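Side-chain contacts in YfkN protein (Bacillus subtilis subsp. subtilis, PDB 3GVE), which belongs to the calcineurin-like phosphoesterase family and holds a manganese and a magnesium ion in neighbouring metal sites: residues N56-D61 and N149-I154; S13-T18 and K49-N54; I192-N197 and Q224-E229; Q174-D179 and V187-I192. One frame throughout, in Å; residues are numbered along the deposited sequence.

Contact 1 of 4, residues N56-D61 and N149-I154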
loop_
_atom_site.group_PDB
_atom_site.type_symbol
_atom_site.label_atom_id
_atom_site.label_comp_id
_atom_site.label_asym_id
_atom_site.label_seq_id
_atom_site.Cartn_x
_atom_site.Cartn_y
_atom_site.Cartn_z
ATOM N N ASN A 56 3.762 22.992 -27.052
ATOM C CA ASN A 56 5.056 22.879 -26.387
ATOM C C ASN A 56 4.905 22.131 -25.070
ATOM O O ASN A 56 4.999 22.701 -24.016
ATOM C CB ASN A 56 5.667 24.264 -26.104
ATOM C CG ASN A 56 5.727 25.173 -27.324
ATOM O OD1 ASN A 56 6.100 24.779 -28.410
ATOM N ND2 ASN A 56 5.406 26.416 -27.097
ATOM N N THR A 57 4.656 20.837 -25.149
ATOM C CA THR A 57 4.420 20.030 -23.953
ATOM C C THR A 57 5.376 18.846 -23.877
ATOM O O THR A 57 5.533 18.072 -24.822
ATOM C CB THR A 57 2.948 19.553 -23.886
ATOM O OG1 THR A 57 2.096 20.692 -23.748
ATOM C CG2 THR A 57 2.725 18.643 -22.692
ATOM N N LEU A 58 6.021 18.727 -22.728
ATOM C CA LEU A 58 6.874 17.599 -22.416
ATOM C C LEU A 58 6.165 16.718 -21.401
ATOM O O LEU A 58 5.358 17.210 -20.637
ATOM C CB LEU A 58 8.192 18.101 -21.824
ATOM C CG LEU A 58 8.946 19.088 -22.716
ATOM C CD1 LEU A 58 10.106 19.659 -21.914
ATOM C CD2 LEU A 58 9.435 18.390 -24.004
ATOM N N LEU A 59 6.504 15.430 -21.403
ATOM C CA LEU A 59 5.912 14.451 -20.505
ATOM C C LEU A 59 7.021 13.613 -19.855
ATOM O O LEU A 59 7.830 13.010 -20.516
ATOM C CB LEU A 59 4.930 13.567 -21.281
ATOM C CG LEU A 59 4.357 12.355 -20.529
ATOM C CD1 LEU A 59 3.493 12.789 -19.336
ATOM C CD2 LEU A 59 3.535 11.503 -21.505
ATOM N N VAL A 60 7.034 13.611 -18.531
ATOM C CA VAL A 60 8.093 12.934 -17.770
ATOM C C VAL A 60 7.524 12.074 -16.658
ATOM O O VAL A 60 6.473 12.352 -16.118
ATOM C CB VAL A 60 9.101 13.957 -17.169
ATOM C CG1 VAL A 60 9.713 14.808 -18.296
ATOM C CG2 VAL A 60 8.440 14.854 -16.132
ATOM N N ASP A 61 8.248 11.018 -16.338
ATOM C CA ASP A 61 7.913 10.186 -15.182
ATOM C C ASP A 61 8.990 10.299 -14.120
ATOM O O ASP A 61 10.164 10.383 -14.440
ATOM C CB ASP A 61 7.763 8.722 -15.566
ATOM C CG ASP A 61 7.299 7.882 -14.399
ATOM O OD1 ASP A 61 6.132 8.003 -13.988
ATOM O OD2 ASP A 61 8.120 7.150 -13.861
ATOM N N ASN A 149 18.198 17.693 -24.954
ATOM C CA ASN A 149 17.545 17.594 -26.256
ATOM C C ASN A 149 17.253 18.991 -26.755
ATOM O O ASN A 149 16.688 19.797 -26.044
ATOM C CB ASN A 149 16.213 16.851 -26.158
ATOM C CG ASN A 149 16.351 15.467 -25.632
ATOM O OD1 ASN A 149 17.290 14.778 -25.953
ATOM N ND2 ASN A 149 15.403 15.052 -24.809
ATOM N N GLU A 150 17.658 19.272 -27.982
ATOM C CA GLU A 150 17.314 20.533 -28.597
ATOM C C GLU A 150 15.899 20.414 -29.151
ATOM O O GLU A 150 15.632 19.606 -30.017
ATOM C CB GLU A 150 18.296 20.902 -29.700
ATOM C CG GLU A 150 18.033 22.292 -30.258
ATOM C CD GLU A 150 19.066 22.717 -31.277
ATOM O OE1 GLU A 150 19.730 23.732 -31.045
ATOM O OE2 GLU A 150 19.191 22.033 -32.300
ATOM N N LYS A 151 15.002 21.224 -28.608
ATOM C CA LYS A 151 13.600 21.216 -28.986
ATOM C C LYS A 151 13.270 22.428 -29.854
ATOM O O LYS A 151 13.732 23.514 -29.568
ATOM C CB LYS A 151 12.727 21.276 -27.722
ATOM C CG LYS A 151 12.995 20.201 -26.697
ATOM C CD LYS A 151 12.934 18.837 -27.321
ATOM C CE LYS A 151 11.540 18.341 -27.407
ATOM N NZ LYS A 151 11.561 16.970 -27.979
ATOM N N THR A 152 12.450 22.249 -30.886
ATOM C CA THR A 152 11.983 23.439 -31.661
ATOM C C THR A 152 10.625 23.753 -31.055
ATOM O O THR A 152 9.647 23.027 -31.227
ATOM C CB THR A 152 11.875 23.132 -33.167
ATOM O OG1 THR A 152 13.117 22.720 -33.697
ATOM C CG2 THR A 152 11.368 24.382 -33.998
ATOM N N LEU A 153 10.596 24.823 -30.297
ATOM C CA LEU A 153 9.403 25.241 -29.611
ATOM C C LEU A 153 8.822 26.401 -30.382
ATOM O O LEU A 153 9.496 27.051 -31.168
ATOM C CB LEU A 153 9.752 25.657 -28.178
ATOM C CG LEU A 153 10.283 24.523 -27.295
ATOM C CD1 LEU A 153 10.641 25.020 -25.903
ATOM C CD2 LEU A 153 9.329 23.356 -27.256
ATOM N N ILE A 154 7.543 26.656 -30.181
ATOM C CA ILE A 154 6.884 27.749 -30.897
ATOM C C ILE A 154 6.582 28.869 -29.904
ATOM O O ILE A 154 5.936 28.653 -28.886
ATOM C CB ILE A 154 5.583 27.270 -31.571
ATOM C CG1 ILE A 154 5.861 26.119 -32.559
ATOM C CG2 ILE A 154 4.873 28.437 -32.248
ATOM C CD1 ILE A 154 6.782 26.471 -33.696
HETATM O O HOH W 1 6.666 22.417 -29.698
#
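Asn56 offers both ends of its side-chain amide, OD1 and ND2, to the backbone of Ile154 and pairs with both polar atoms of that residue. Ile154 N donates to Asn56 OD1 (3.0 Å), nearly straight at 172°, although it comes to the carbonyl oxygen tilted from its plane. In return, Asn56 ND2 gives a hydrogen to Ile154 O (2.9 Å), which lies close to the amide plane. Two bonds in opposite directions fix the rotation of the amide, and asparagine suits the place because its side chain carries the donor and acceptor of a peptide group. CG stands beside the backbone N, with chi1 at -52°, and this directs the amide toward strand 146-154. A water also donates to Asn56 OD1 (2.7 Å) and reaches Thr152 O through a weak bond, while ND2 has a further partner in His11 O, so the buried amide is well satisfied.

Apolar groups pack alongside. Leu153 lays CD2 against Asn56 CB (3.9 Å), covering the aliphatic root of the amide. Further along, Leu58 CD2 meets Lys151 CE (4.0 Å); the lysine chain, bent at chi2 and chi3, runs at a slant to the leucine and meets it with a methylene, not its charge. Tyr167 of strand 160-170 also packs on Leu58.

Strand 57-61 is an outermost strand of one sheet, and 146-154 pairs with 160-170 in another. The contact joins the two mixed sheets that, flanked by helices, make up the alpha/beta-sandwich of calcineurin-like phosphoesterases.

Contact 2 of 4, residues S13-T18 and K49-N54; sequences SILATT and KHREQN
The polar part of this contact is a single bond between Ser13 and Asn54. Asn54 ND2 donates to Ser13 OG over 3.0 Å, bent to 154° and with the oxygen tilted slightly from the amide plane. Asn54 sends CG anti to its own nitrogen (chi1 -177°), which carries the amide toward the strand. Its OD1 meanwhile takes Asn56 N, and ND2 also reaches His11 O, so the amide ties the residue after the helix to strand 9-17 and to the start of the segment leading into strand 57-61. Ser13 OG has another partner in Asp291 OD1; a small hydroxyl serves well where a buried oxygen must meet two groups.

The apolar part centres on Leu15. Its methyls CD1 and CD2 straddle His50 CB, each 3.7 Å from it, while CD1 also lies 4.3 Å from Arg51 CG. A forked leucine can thus grip the helix through the aliphatic bases of two polar residues, whose ends go elsewhere: His50 NE2 bonds Glu311 OE1, and Arg51 NH1 bonds Leu99 O.

Helix 40-53 covers one face of the sheet and joins the adjacent, parallel strands 9-17 and 57-61 as a beta-alpha-beta crossover; Val289 of strand 286-297 touches Leu15 and His50.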
loop_
_atom_site.group_PDB
_atom_site.type_symbol
_atom_site.label_atom_id
_atom_site.label_comp_id
_atom_site.label_asym_id
_atom_site.label_seq_id
_atom_site.Cartn_x
_atom_site.Cartn_y
_atom_site.Cartn_z
ATOM N N SER A 13 5.104 23.678 -21.285
ATOM C CA SER A 13 4.388 22.940 -20.250
ATOM C C SER A 13 5.085 21.614 -20.015
ATOM O O SER A 13 5.507 20.962 -20.948
ATOM C CB SER A 13 2.956 22.676 -20.678
ATOM O OG SER A 13 2.223 23.873 -20.756
ATOM N N ILE A 14 5.203 21.226 -18.756
ATOM C CA ILE A 14 5.779 19.938 -18.408
ATOM C C ILE A 14 4.725 19.158 -17.648
ATOM O O ILE A 14 4.240 19.614 -16.638
ATOM C CB ILE A 14 7.026 20.110 -17.497
ATOM C CG1 ILE A 14 8.094 20.989 -18.163
ATOM C CG2 ILE A 14 7.624 18.754 -17.138
ATOM C CD1 ILE A 14 8.997 21.660 -17.166
ATOM N N LEU A 15 4.381 17.986 -18.158
ATOM C CA LEU A 15 3.430 17.088 -17.488
ATOM C C LEU A 15 4.207 15.961 -16.824
ATOM O O LEU A 15 5.158 15.477 -17.401
ATOM C CB LEU A 15 2.464 16.510 -18.509
ATOM C CG LEU A 15 1.781 17.522 -19.444
ATOM C CD1 LEU A 15 0.830 16.776 -20.372
ATOM C CD2 LEU A 15 1.034 18.598 -18.664
ATOM N N ALA A 16 3.798 15.557 -15.622
ATOM C CA ALA A 16 4.590 14.605 -14.831
ATOM C C ALA A 16 3.776 13.568 -14.087
ATOM O O ALA A 16 2.774 13.906 -13.435
ATOM C CB ALA A 16 5.467 15.355 -13.821
ATOM N N THR A 17 4.241 12.314 -14.153
ATOM C CA THR A 17 3.676 11.261 -13.269
ATOM C C THR A 17 4.723 10.860 -12.263
ATOM O O THR A 17 5.974 11.098 -12.468
ATOM C CB THR A 17 3.218 10.058 -14.101
ATOM O OG1 THR A 17 4.288 9.647 -14.997
ATOM C CG2 THR A 17 2.007 10.411 -14.921
ATOM N N THR A 18 4.291 10.326 -11.141
ATOM C CA THR A 18 5.212 9.792 -10.151
ATOM C C THR A 18 4.571 8.659 -9.367
ATOM O O THR A 18 3.371 8.636 -9.176
ATOM C CB THR A 18 5.709 10.895 -9.150
ATOM O OG1 THR A 18 6.888 10.441 -8.456
ATOM C CG2 THR A 18 4.617 11.280 -8.139
ATOM N N LYS A 49 -5.575 15.699 -22.498
ATOM C CA LYS A 49 -6.206 17.003 -22.378
ATOM C C LYS A 49 -5.179 18.147 -22.339
ATOM O O LYS A 49 -5.312 19.135 -23.032
ATOM C CB LYS A 49 -7.097 17.071 -21.147
ATOM C CG LYS A 49 -7.639 18.473 -20.917
ATOM C CD LYS A 49 -8.624 18.473 -19.818
ATOM C CE LYS A 49 -7.955 18.511 -18.472
ATOM N NZ LYS A 49 -8.900 19.018 -17.467
ATOM N N HIS A 50 -4.146 17.999 -21.514
ATOM C CA HIS A 50 -3.144 19.045 -21.405
ATOM C C HIS A 50 -2.330 19.203 -22.688
ATOM O O HIS A 50 -2.019 20.309 -23.084
ATOM C CB HIS A 50 -2.288 18.810 -20.163
ATOM C CG HIS A 50 -2.973 19.219 -18.909
ATOM N ND1 HIS A 50 -2.894 20.499 -18.409
ATOM C CD2 HIS A 50 -3.795 18.539 -18.082
ATOM C CE1 HIS A 50 -3.629 20.581 -17.319
ATOM N NE2 HIS A 50 -4.188 19.406 -17.099
ATOM N N ARG A 51 -2.033 18.098 -23.359
ATOM C CA ARG A 51 -1.344 18.162 -24.640
ATOM C C ARG A 51 -2.157 18.972 -25.660
ATOM O O ARG A 51 -1.595 19.680 -26.465
ATOM C CB ARG A 51 -1.027 16.761 -25.182
ATOM C CG ARG A 51 0.248 16.147 -24.592
ATOM C CD ARG A 51 0.521 14.768 -25.161
ATOM N NE ARG A 51 1.931 14.420 -25.004
ATOM C CZ ARG A 51 2.393 13.190 -24.840
ATOM N NH1 ARG A 51 1.575 12.159 -24.769
ATOM N NH2 ARG A 51 3.695 12.990 -24.763
ATOM N N GLU A 52 -3.479 18.858 -25.607
ATOM C CA GLU A 52 -4.330 19.616 -26.532
ATOM C C GLU A 52 -4.286 21.114 -26.262
ATOM O O GLU A 52 -4.600 21.902 -27.121
ATOM C CB GLU A 52 -5.777 19.132 -26.448
ATOM C CG GLU A 52 -5.981 17.728 -26.968
ATOM C CD GLU A 52 -7.305 17.101 -26.537
ATOM O OE1 GLU A 52 -8.016 17.665 -25.696
ATOM O OE2 GLU A 52 -7.592 16.035 -27.062
ATOM N N GLN A 53 -3.902 21.494 -25.059
ATOM C CA GLN A 53 -3.868 22.895 -24.684
ATOM C C GLN A 53 -2.594 23.622 -25.082
ATOM O O GLN A 53 -2.608 24.830 -25.217
ATOM C CB GLN A 53 -4.093 23.036 -23.196
ATOM C CG GLN A 53 -5.505 22.696 -22.779
ATOM C CD GLN A 53 -5.610 22.529 -21.293
ATOM O OE1 GLN A 53 -4.708 22.916 -20.566
ATOM N NE2 GLN A 53 -6.676 21.927 -20.833
ATOM N N ASN A 54 -1.498 22.904 -25.274
ATOM C CA ASN A 54 -0.239 23.568 -25.637
ATOM C C ASN A 54 0.653 22.674 -26.484
ATOM O O ASN A 54 1.064 21.626 -26.016
ATOM C CB ASN A 54 0.498 23.974 -24.346
ATOM C CG ASN A 54 1.794 24.729 -24.603
ATOM O OD1 ASN A 54 2.174 24.992 -25.725
ATOM N ND2 ASN A 54 2.472 25.085 -23.535
#

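Contact 3 of 4, residues I192-N197 and Q224-E229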
loop_
_atom_site.group_PDB
_atom_site.type_symbol
_atom_site.label_atom_id
_atom_site.label_comp_id
_atom_site.label_asym_id
_atom_site.label_seq_id
_atom_site.Cartn_x
_atom_site.Cartn_y
_atom_site.Cartn_z
ATOM N N ILE A 192 22.017 13.747 -2.769
ATOM C CA ILE A 192 21.223 14.382 -3.812
ATOM C C ILE A 192 21.709 15.790 -4.207
ATOM O O ILE A 192 21.990 16.021 -5.370
ATOM C CB ILE A 192 19.725 14.359 -3.455
ATOM C CG1 ILE A 192 19.227 12.917 -3.503
ATOM C CG2 ILE A 192 18.919 15.239 -4.419
ATOM C CD1 ILE A 192 17.845 12.725 -2.905
ATOM N N VAL A 193 21.820 16.714 -3.240
ATOM C CA VAL A 193 22.290 18.078 -3.536
ATOM C C VAL A 193 23.701 18.094 -4.133
ATOM O O VAL A 193 23.986 18.813 -5.087
ATOM C CB VAL A 193 22.163 18.960 -2.273
ATOM C CG1 VAL A 193 22.925 20.264 -2.371
ATOM C CG2 VAL A 193 20.694 19.171 -1.879
ATOM N N GLU A 194 24.591 17.285 -3.554
ATOM C CA GLU A 194 25.975 17.221 -4.036
ATOM C C GLU A 194 26.046 16.671 -5.455
ATOM O O GLU A 194 26.719 17.230 -6.280
ATOM C CB GLU A 194 26.858 16.371 -3.117
ATOM C CG GLU A 194 27.169 17.005 -1.788
ATOM C CD GLU A 194 27.874 16.060 -0.840
ATOM O OE1 GLU A 194 28.445 15.059 -1.303
ATOM O OE2 GLU A 194 27.847 16.319 0.375
ATOM N N SER A 195 25.220 15.735 -5.794
ATOM C CA SER A 195 25.121 15.227 -7.188
ATOM C C SER A 195 24.659 16.323 -8.094
ATOM O O SER A 195 25.157 16.480 -9.251
ATOM C CB SER A 195 24.314 13.922 -7.232
ATOM O OG SER A 195 23.822 13.704 -8.524
ATOM N N ALA A 196 23.660 17.082 -7.661
ATOM C CA ALA A 196 23.159 18.176 -8.478
ATOM C C ALA A 196 24.248 19.227 -8.708
ATOM O O ALA A 196 24.427 19.674 -9.828
ATOM C CB ALA A 196 21.923 18.814 -7.827
ATOM N N ASN A 197 24.957 19.609 -7.640
ATOM C CA ASN A 197 25.987 20.624 -7.751
ATOM C C ASN A 197 27.169 20.181 -8.625
ATOM O O ASN A 197 27.785 20.989 -9.250
ATOM C CB ASN A 197 26.419 21.085 -6.361
ATOM C CG ASN A 197 25.440 22.063 -5.755
ATOM O OD1 ASN A 197 24.720 22.733 -6.452
ATOM N ND2 ASN A 197 25.438 22.144 -4.449
ATOM N N GLN A 224 17.823 20.572 5.505
ATOM C CA GLN A 224 18.433 19.376 6.031
ATOM C C GLN A 224 19.876 19.327 5.514
ATOM O O GLN A 224 20.283 20.139 4.721
ATOM C CB GLN A 224 17.658 18.135 5.578
ATOM C CG GLN A 224 16.296 17.958 6.220
ATOM C CD GLN A 224 15.546 16.805 5.586
ATOM O OE1 GLN A 224 14.931 16.962 4.550
ATOM N NE2 GLN A 224 15.634 15.651 6.175
ATOM N N SER A 225 20.631 18.356 5.984
ATOM C CA SER A 225 22.013 18.187 5.577
ATOM C C SER A 225 22.179 17.034 4.611
ATOM O O SER A 225 21.227 16.434 4.161
ATOM C CB SER A 225 22.884 17.973 6.811
ATOM O OG SER A 225 23.025 19.195 7.488
ATOM N N SER A 226 23.415 16.731 4.264
ATOM C CA SER A 226 23.659 15.719 3.239
ATOM C C SER A 226 23.138 14.337 3.643
ATOM O O SER A 226 23.156 13.991 4.812
ATOM C CB SER A 226 25.156 15.649 2.918
ATOM O OG SER A 226 25.912 15.437 4.083
ATOM N N GLY A 227 22.672 13.568 2.671
ATOM C CA GLY A 227 22.199 12.219 2.911
ATOM C C GLY A 227 20.708 12.134 3.174
ATOM O O GLY A 227 20.174 11.054 3.391
ATOM N N ALA A 228 20.040 13.286 3.186
ATOM C CA ALA A 228 18.599 13.338 3.448
ATOM C C ALA A 228 17.787 12.544 2.426
ATOM O O ALA A 228 18.059 12.579 1.236
ATOM C CB ALA A 228 18.129 14.763 3.477
ATOM N N GLU A 229 16.785 11.842 2.934
ATOM C CA GLU A 229 15.873 11.059 2.116
ATOM C C GLU A 229 14.962 11.932 1.253
ATOM O O GLU A 229 14.713 11.609 0.095
ATOM C CB GLU A 229 15.027 10.168 3.033
ATOM C CG GLU A 229 14.047 9.240 2.306
ATOM C CD GLU A 229 13.320 8.268 3.227
ATOM O OE1 GLU A 229 13.777 8.077 4.365
ATOM O OE2 GLU A 229 12.308 7.700 2.811
HETATM O O HOH W 2 20.560 13.034 -0.287
#
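A type II beta turn, Ser225 to Ala228, lies against the first turn of helix 192-205, in the loop that leads on toward helix 232-238. Gly227 holds the third position of the turn with phi at 93°, a conformation in which a side chain would press on the carbonyl oxygen of Ser226, so glycine fits naturally.

The two parts are joined chiefly through a water, which accepts from Ile192 N (3.0 Å) and donates to Ala228 O (3.0 Å). The first N-H groups of a helix have no carbonyl of a preceding turn to bond, and here the water supplies the acceptor. Beside it, Ile192 reaches out with its far methyl: CD1 lies 4.1 Å from Ala228 O, a loose van der Waals touch. On the outer side the extended chain of Glu194 brings OE2 to 3.8 Å from Ser226 CB, so the carboxylate meets the carbon of the serine.

Asp191, the N-cap residue, ties both parts together from just before the helix, its OD2 bonding Glu194 N and its OD1 bonding Gly227 N. The buried Ile192 also packs on Phe170 and Leu235. Beyond the turn, Glu229 OE2 bonds His249 NE2, and His249 is a ligand of the magnesium ion.

The contact is small, and one water and Asp191 bridge its backbone groups; these links probably do more to set the turn against the helix than the two loose van der Waals touches. The acidic Glu194, near the positive end of the helix dipole, is probably in a favourable field.

Contact 4 of 4, residues Q174-D179 and V187-I192; sequences QIMTWD and VQVQDI
Apolar packing carries this contact, with Val189 as the piece that both Ile175 and Met176 touch. Val189 points its CG2 methyl at the helix, where it lies 3.7 Å from Ile175 CD1 and equally close to CG1; the two side chains cross at about a right angle, so the methyl rests against the flank of the isoleucine. The same CG2 is 4.0 Å from Met176 SE. Met176, present as selenomethionine, lies obliquely across both valines and also places SE 3.9 Å from Val187 CG2. The bend at chi2 (-50°) sets SE beside the two valines, and that at chi3 (-53°) brings CE to Val187 O. A long flexible side chain can mould itself to two neighbours in this way, while the compact branched valines present firm methyls.

One approach to a polar atom accompanies this: Met176 CE sits 3.4 Å from Val187 O, a van der Waals contact with a backbone oxygen.

Hydrogen bonds shape the helix from within. Gln174 O receives both Thr177 N (2.9 Å) and Trp178 N (3.0 Å), and it also lies 3.3 Å above the plane of the Trp178 ring, toward the rim.

Around the contact, strand 188-189 pairs antiparallel with 134-135, whose Val134 touches Ile175 and Val187. Leu183 of helix 180-183 packs on Ile175 and Met176 as well. On the side of helix 175-178 toward the metals, Ile175 and Trp178 touch Asn108, a magnesium ligand, and the Trp178 ring meets that of His249. The short helix thus touches both strand 188-189 and the metal site.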
loop_
_atom_site.group_PDB
_atom_site.type_symbol
_atom_site.label_atom_id
_atom_site.label_comp_id
_atom_site.label_asym_id
_atom_site.label_seq_id
_atom_site.Cartn_x
_atom_site.Cartn_y
_atom_site.Cartn_z
ATOM N N GLN A 174 19.104 6.086 0.568
ATOM C CA GLN A 174 18.607 5.022 1.407
ATOM C C GLN A 174 18.350 3.718 0.645
ATOM O O GLN A 174 18.048 2.714 1.263
ATOM C CB GLN A 174 17.328 5.488 2.122
ATOM C CG GLN A 174 17.540 6.485 3.251
ATOM C CD GLN A 174 17.845 7.893 2.769
ATOM O OE1 GLN A 174 17.677 8.218 1.614
ATOM N NE2 GLN A 174 18.292 8.741 3.684
ATOM N N ILE A 175 18.481 3.724 -0.681
ATOM C CA ILE A 175 18.367 2.462 -1.431
ATOM C C ILE A 175 19.449 1.467 -0.967
ATOM O O ILE A 175 19.288 0.292 -1.073
ATOM C CB ILE A 175 18.433 2.655 -2.979
ATOM C CG1 ILE A 175 19.780 3.223 -3.424
ATOM C CG2 ILE A 175 17.279 3.523 -3.480
ATOM C CD1 ILE A 175 19.955 3.212 -4.974
HETATM N N MSE A 176 20.540 1.982 -0.413
HETATM C CA MSE A 176 21.610 1.121 0.090
HETATM C C MSE A 176 21.146 0.302 1.296
HETATM O O MSE A 176 21.679 -0.754 1.569
HETATM C CB MSE A 176 22.831 1.959 0.465
HETATM C CG MSE A 176 23.495 2.686 -0.704
HETATM SE SE MSE A 176 23.901 1.586 -2.275
HETATM C CE MSE A 176 24.901 0.135 -1.456
ATOM N N THR A 177 20.145 0.800 2.002
ATOM C CA THR A 177 19.492 0.071 3.081
ATOM C C THR A 177 18.328 -0.767 2.552
ATOM O O THR A 177 18.251 -1.951 2.787
ATOM C CB THR A 177 18.968 1.056 4.151
ATOM O OG1 THR A 177 20.077 1.751 4.710
ATOM C CG2 THR A 177 18.232 0.328 5.276
ATOM N N TRP A 178 17.418 -0.130 1.829
ATOM C CA TRP A 178 16.220 -0.805 1.337
ATOM C C TRP A 178 16.525 -1.987 0.422
ATOM O O TRP A 178 15.792 -2.952 0.409
ATOM C CB TRP A 178 15.316 0.197 0.608
ATOM C CG TRP A 178 14.831 1.333 1.460
ATOM C CD1 TRP A 178 14.490 1.286 2.775
ATOM C CD2 TRP A 178 14.607 2.672 1.031
ATOM N NE1 TRP A 178 14.066 2.520 3.197
ATOM C CE2 TRP A 178 14.141 3.395 2.146
ATOM C CE3 TRP A 178 14.781 3.342 -0.181
ATOM C CZ2 TRP A 178 13.821 4.744 2.073
ATOM C CZ3 TRP A 178 14.467 4.684 -0.246
ATOM C CH2 TRP A 178 14.000 5.370 0.872
ATOM N N ASP A 179 17.585 -1.860 -0.366
ATOM C CA ASP A 179 18.021 -2.903 -1.308
ATOM C C ASP A 179 19.478 -3.320 -1.039
ATOM O O ASP A 179 20.259 -3.539 -1.938
ATOM C CB ASP A 179 17.811 -2.465 -2.770
ATOM C CG ASP A 179 16.518 -2.995 -3.341
ATOM O OD1 ASP A 179 16.311 -4.216 -3.293
ATOM O OD2 ASP A 179 15.697 -2.199 -3.810
ATOM N N VAL A 187 27.127 -0.747 -6.021
ATOM C CA VAL A 187 26.996 0.677 -6.309
ATOM C C VAL A 187 27.141 1.408 -5.011
ATOM O O VAL A 187 27.119 0.779 -3.953
ATOM C CB VAL A 187 25.610 0.980 -6.930
ATOM C CG1 VAL A 187 25.436 0.324 -8.264
ATOM C CG2 VAL A 187 24.424 0.584 -5.972
ATOM N N GLN A 188 27.268 2.700 -5.144
ATOM C CA GLN A 188 27.168 3.640 -4.002
ATOM C C GLN A 188 26.288 4.817 -4.429
ATOM O O GLN A 188 25.994 4.982 -5.640
ATOM C CB GLN A 188 28.524 4.227 -3.623
ATOM C CG GLN A 188 29.042 5.180 -4.640
ATOM C CD GLN A 188 30.492 5.577 -4.477
ATOM O OE1 GLN A 188 31.364 5.050 -5.152
ATOM N NE2 GLN A 188 30.758 6.561 -3.608
ATOM N N VAL A 189 25.794 5.599 -3.483
ATOM C CA VAL A 189 24.901 6.684 -3.849
ATOM C C VAL A 189 25.306 8.012 -3.236
ATOM O O VAL A 189 25.372 8.156 -2.026
ATOM C CB VAL A 189 23.425 6.384 -3.463
ATOM C CG1 VAL A 189 22.505 7.482 -3.970
ATOM C CG2 VAL A 189 22.983 5.033 -3.985
ATOM N N GLN A 190 25.560 8.970 -4.107
ATOM C CA GLN A 190 25.957 10.301 -3.736
ATOM C C GLN A 190 24.750 11.089 -3.224
ATOM O O GLN A 190 23.625 10.920 -3.697
ATOM C CB GLN A 190 26.579 10.970 -4.960
ATOM C CG GLN A 190 27.090 12.384 -4.757
ATOM C CD GLN A 190 27.627 12.990 -6.036
ATOM O OE1 GLN A 190 27.232 12.610 -7.126
ATOM N NE2 GLN A 190 28.519 13.962 -5.898
ATOM N N ASP A 191 25.012 11.942 -2.244
ATOM C CA ASP A 191 24.017 12.876 -1.736
ATOM C C ASP A 191 23.332 13.587 -2.896
ATOM O O ASP A 191 23.966 13.993 -3.848
ATOM C CB ASP A 191 24.685 13.914 -0.823
ATOM C CG ASP A 191 23.766 15.071 -0.478
ATOM O OD1 ASP A 191 22.837 14.835 0.289
ATOM O OD2 ASP A 191 23.971 16.178 -0.981
ATOM N N ILE A 192 22.017 13.747 -2.769
ATOM C CA ILE A 192 21.223 14.382 -3.812
ATOM C C ILE A 192 21.709 15.790 -4.207
ATOM O O ILE A 192 21.990 16.021 -5.370
ATOM C CB ILE A 192 19.725 14.359 -3.455
ATOM C CG1 ILE A 192 19.227 12.917 -3.503
ATOM C CG2 ILE A 192 18.919 15.239 -4.419
ATOM C CD1 ILE A 192 17.845 12.725 -2.905
#

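The four contacts form two pairs. Contacts 1 and 2 have centres about 10 Å apart and both reach one sheet, through neighbouring strands 9-17 and 57-61; Leu58 O and Leu15 N are 2.8 Å apart, probably hydrogen-bonded. Contacts 3 and 4, with centres about 12 Å apart, share Ile192, and strand 188-189 is followed, two residues on, by helix 192-205. Between the pairs, centres are 27 to 31 Å apart. Along the chain the order is contact 2, 1, 4, 3, all within the calcineurin-like phosphoesterase domain. The first pair lies in the sheet framework; the second lies among loops and short helices near the metals, with the side chains of Glu229 and Ile175 about 7 and 8 Å from magnesium.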